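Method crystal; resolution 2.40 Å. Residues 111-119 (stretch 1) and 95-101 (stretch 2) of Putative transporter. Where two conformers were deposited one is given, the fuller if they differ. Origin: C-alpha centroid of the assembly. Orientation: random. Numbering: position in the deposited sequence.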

# COMPACT_ATOMS: atom_id res chain seq x y z
N GLU A 111 19.69 -2.08 -2.36
CA GLU A 111 20.71 -1.05 -2.17
C GLU A 111 20.40 0.13 -3.08
O GLU A 111 20.38 1.27 -2.63
CB GLU A 111 22.14 -1.58 -2.49
CG GLU A 111 22.84 -2.42 -1.39
CD GLU A 111 24.28 -2.93 -1.78
OE1 GLU A 111 24.90 -2.38 -2.74
OE2 GLU A 111 24.79 -3.87 -1.12
N ARG A 112 20.17 -0.18 -4.36
CA ARG A 112 19.95 0.81 -5.42
C ARG A 112 18.70 1.66 -5.15
O ARG A 112 18.75 2.88 -5.13
CB ARG A 112 19.81 0.05 -6.75
CG ARG A 112 19.69 0.89 -8.00
CD ARG A 112 21.05 1.37 -8.49
NE ARG A 112 22.03 0.30 -8.71
CZ ARG A 112 22.35 -0.21 -9.89
NH1 ARG A 112 21.74 0.20 -11.00
NH2 ARG A 112 23.27 -1.16 -9.96
N ILE A 113 17.57 0.98 -4.95
CA ILE A 113 16.28 1.64 -4.76
C ILE A 113 16.30 2.38 -3.45
O ILE A 113 15.74 3.47 -3.37
CB ILE A 113 15.11 0.63 -4.76
CG1 ILE A 113 14.98 -0.02 -6.14
CG2 ILE A 113 13.79 1.27 -4.42
CD1 ILE A 113 13.98 -1.17 -6.13
N ARG A 114 16.96 1.81 -2.44
CA ARG A 114 17.10 2.51 -1.19
C ARG A 114 17.85 3.84 -1.45
O ARG A 114 17.38 4.91 -1.03
CB ARG A 114 17.75 1.62 -0.10
N LYS A 115 18.96 3.78 -2.21
CA LYS A 115 19.81 4.97 -2.48
C LYS A 115 19.07 6.09 -3.19
O LYS A 115 19.25 7.26 -2.83
CB LYS A 115 21.06 4.60 -3.30
N GLU A 116 18.24 5.73 -4.16
CA GLU A 116 17.45 6.70 -4.96
C GLU A 116 16.18 7.21 -4.29
O GLU A 116 15.53 8.08 -4.84
CB GLU A 116 17.01 6.10 -6.30
CG GLU A 116 18.07 5.41 -7.08
CD GLU A 116 19.10 6.34 -7.64
OE1 GLU A 116 19.03 7.56 -7.36
OE2 GLU A 116 19.99 5.82 -8.37
N LYS A 117 15.81 6.63 -3.15
CA LYS A 117 14.68 7.10 -2.35
C LYS A 117 13.29 6.87 -3.00
O LYS A 117 12.35 7.64 -2.79
CB LYS A 117 14.88 8.58 -1.98
N LEU A 118 13.17 5.78 -3.73
CA LEU A 118 11.94 5.44 -4.47
C LEU A 118 11.40 4.12 -3.93
O LEU A 118 12.10 3.44 -3.17
CB LEU A 118 12.25 5.37 -5.98
CG LEU A 118 12.22 6.72 -6.74
CD1 LEU A 118 13.38 7.62 -6.40
CD2 LEU A 118 12.21 6.51 -8.22
N GLN A 119 10.16 3.78 -4.27
CA GLN A 119 9.54 2.53 -3.79
C GLN A 119 9.23 1.52 -4.91
O GLN A 119 8.73 0.43 -4.64
CB GLN A 119 8.24 2.84 -3.04
CG GLN A 119 8.33 3.90 -1.88
CD GLN A 119 9.43 3.60 -0.83
OE1 GLN A 119 10.54 3.17 -1.17
NE2 GLN A 119 9.13 3.89 0.46
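Stretch 2 (95-101) RDIIYIS

One isoleucine supplies most of stretch 2's side of this contact: Ile98 gives up 96 Å² to stretch 1, more than any other residue, with Leu118 next at 66 Å², and touches four residues there, Arg112, Ile113, Glu116 and Leu118. No hydrogen bond crosses between the stretches; the listed contacts are van der Waals ones, with 312 Å² buried over both sides.

Stretch 2 is extended throughout. Its strand, which includes Tyr99 to Ser101, runs nearly antiparallel to helix 111-116, at 166° between their N-to-C directions, and the axes approach to 10.1 Å, a spacing that leaves room for a layer of side chains between the backbones. The register agrees with that direction: CA of Arg112 lies 8.6 Å from CA of Ile100, CA of Ile113 7.6 Å from CA of Ile98, and CA of Leu118, past the helix, 7.1 Å from CA of Ile97.

Extended geometry alternates the side chains. Ile98 and Ile100 point toward the helix, whereas Ile97 and Tyr99 point away. With chi1 p and chi2 t, Ile98 brings its CD1 to 3.3 Å from CG1 of Ile113, a tight fit; the CB of Ile113 points sideways, but the end of its side chain comes nearer. The other branch of Ile98 faces the end of the helix, its CG2 lying 3.9 Å from CG of Glu116 and 3.6 Å from CD2 of Leu118. Farther along the strand, CG2 of Ile100 meets the aliphatic CG of Arg112 at 4.3 Å, a looser contact.

The helix ending extends the apolar surface. Lys117 takes positive phi in a Schellman motif, where Lys117 N bonds to Arg114 O at 3.1 Å and Leu118 N weakly to Ile113 O at 3.5 Å. Leu118 then points toward stretch 2, and its CD2 lies against backbone as well, 3.2 Å from O of Asp96 and 3.7 Å from CA of Ile97. The rule is economical: alternate residues of the strand face the helix, and a leucine just past its end continues the packing.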

# COMPACT_ATOMS: atom_id res chain seq x y z
N ARG A 95 5.01 10.67 -10.90
CA ARG A 95 6.20 10.54 -10.02
C ARG A 95 7.26 9.67 -10.70
O ARG A 95 6.92 8.73 -11.40
CB ARG A 95 5.79 9.89 -8.70
CG ARG A 95 4.98 10.78 -7.77
CD ARG A 95 4.19 9.97 -6.74
NE ARG A 95 4.22 10.56 -5.39
CZ ARG A 95 3.61 11.68 -5.00
NH1 ARG A 95 2.89 12.42 -5.84
NH2 ARG A 95 3.74 12.08 -3.74
N ASP A 96 8.54 9.97 -10.50
CA ASP A 96 9.64 9.31 -11.24
C ASP A 96 9.83 7.85 -10.84
O ASP A 96 9.54 7.47 -9.69
CB ASP A 96 10.94 10.10 -11.09
CG ASP A 96 10.90 11.44 -11.89
OD1 ASP A 96 11.03 11.37 -13.15
OD2 ASP A 96 10.73 12.55 -11.28
N ILE A 97 10.27 7.02 -11.80
CA ILE A 97 10.72 5.65 -11.49
C ILE A 97 12.22 5.52 -11.80
O ILE A 97 12.86 6.39 -12.43
CB ILE A 97 9.95 4.50 -12.25
CG1 ILE A 97 9.66 4.89 -13.70
CG2 ILE A 97 8.64 4.08 -11.57
CD1 ILE A 97 10.90 5.00 -14.54
N ILE A 98 12.78 4.41 -11.32
CA ILE A 98 14.11 3.97 -11.70
C ILE A 98 13.99 2.69 -12.54
O ILE A 98 12.99 1.96 -12.46
CB ILE A 98 15.02 3.73 -10.46
CG1 ILE A 98 14.45 2.66 -9.53
CG2 ILE A 98 15.16 5.03 -9.64
CD1 ILE A 98 15.50 2.13 -8.60
N TYR A 99 15.02 2.41 -13.33
CA TYR A 99 15.07 1.19 -14.14
C TYR A 99 16.23 0.38 -13.65
O TYR A 99 17.31 0.91 -13.43
CB TYR A 99 15.25 1.48 -15.64
CG TYR A 99 14.15 2.33 -16.26
CD1 TYR A 99 13.10 1.75 -16.95
CD2 TYR A 99 14.17 3.71 -16.16
CE1 TYR A 99 12.11 2.52 -17.51
CE2 TYR A 99 13.16 4.48 -16.71
CZ TYR A 99 12.13 3.88 -17.39
OH TYR A 99 11.13 4.65 -17.96
N ILE A 100 15.98 -0.91 -13.44
CA ILE A 100 17.04 -1.84 -13.08
C ILE A 100 17.00 -3.05 -14.02
O ILE A 100 15.96 -3.40 -14.55
CB ILE A 100 16.91 -2.32 -11.62
CG1 ILE A 100 15.53 -2.90 -11.35
CG2 ILE A 100 17.05 -1.18 -10.70
CD1 ILE A 100 15.55 -3.87 -10.22
N SER A 101 18.15 -3.67 -14.19
CA SER A 101 18.27 -4.87 -15.03
C SER A 101 17.73 -6.09 -14.31
O SER A 101 17.86 -6.20 -13.09
CB SER A 101 19.72 -5.18 -15.38
OG SER A 101 19.77 -6.45 -15.98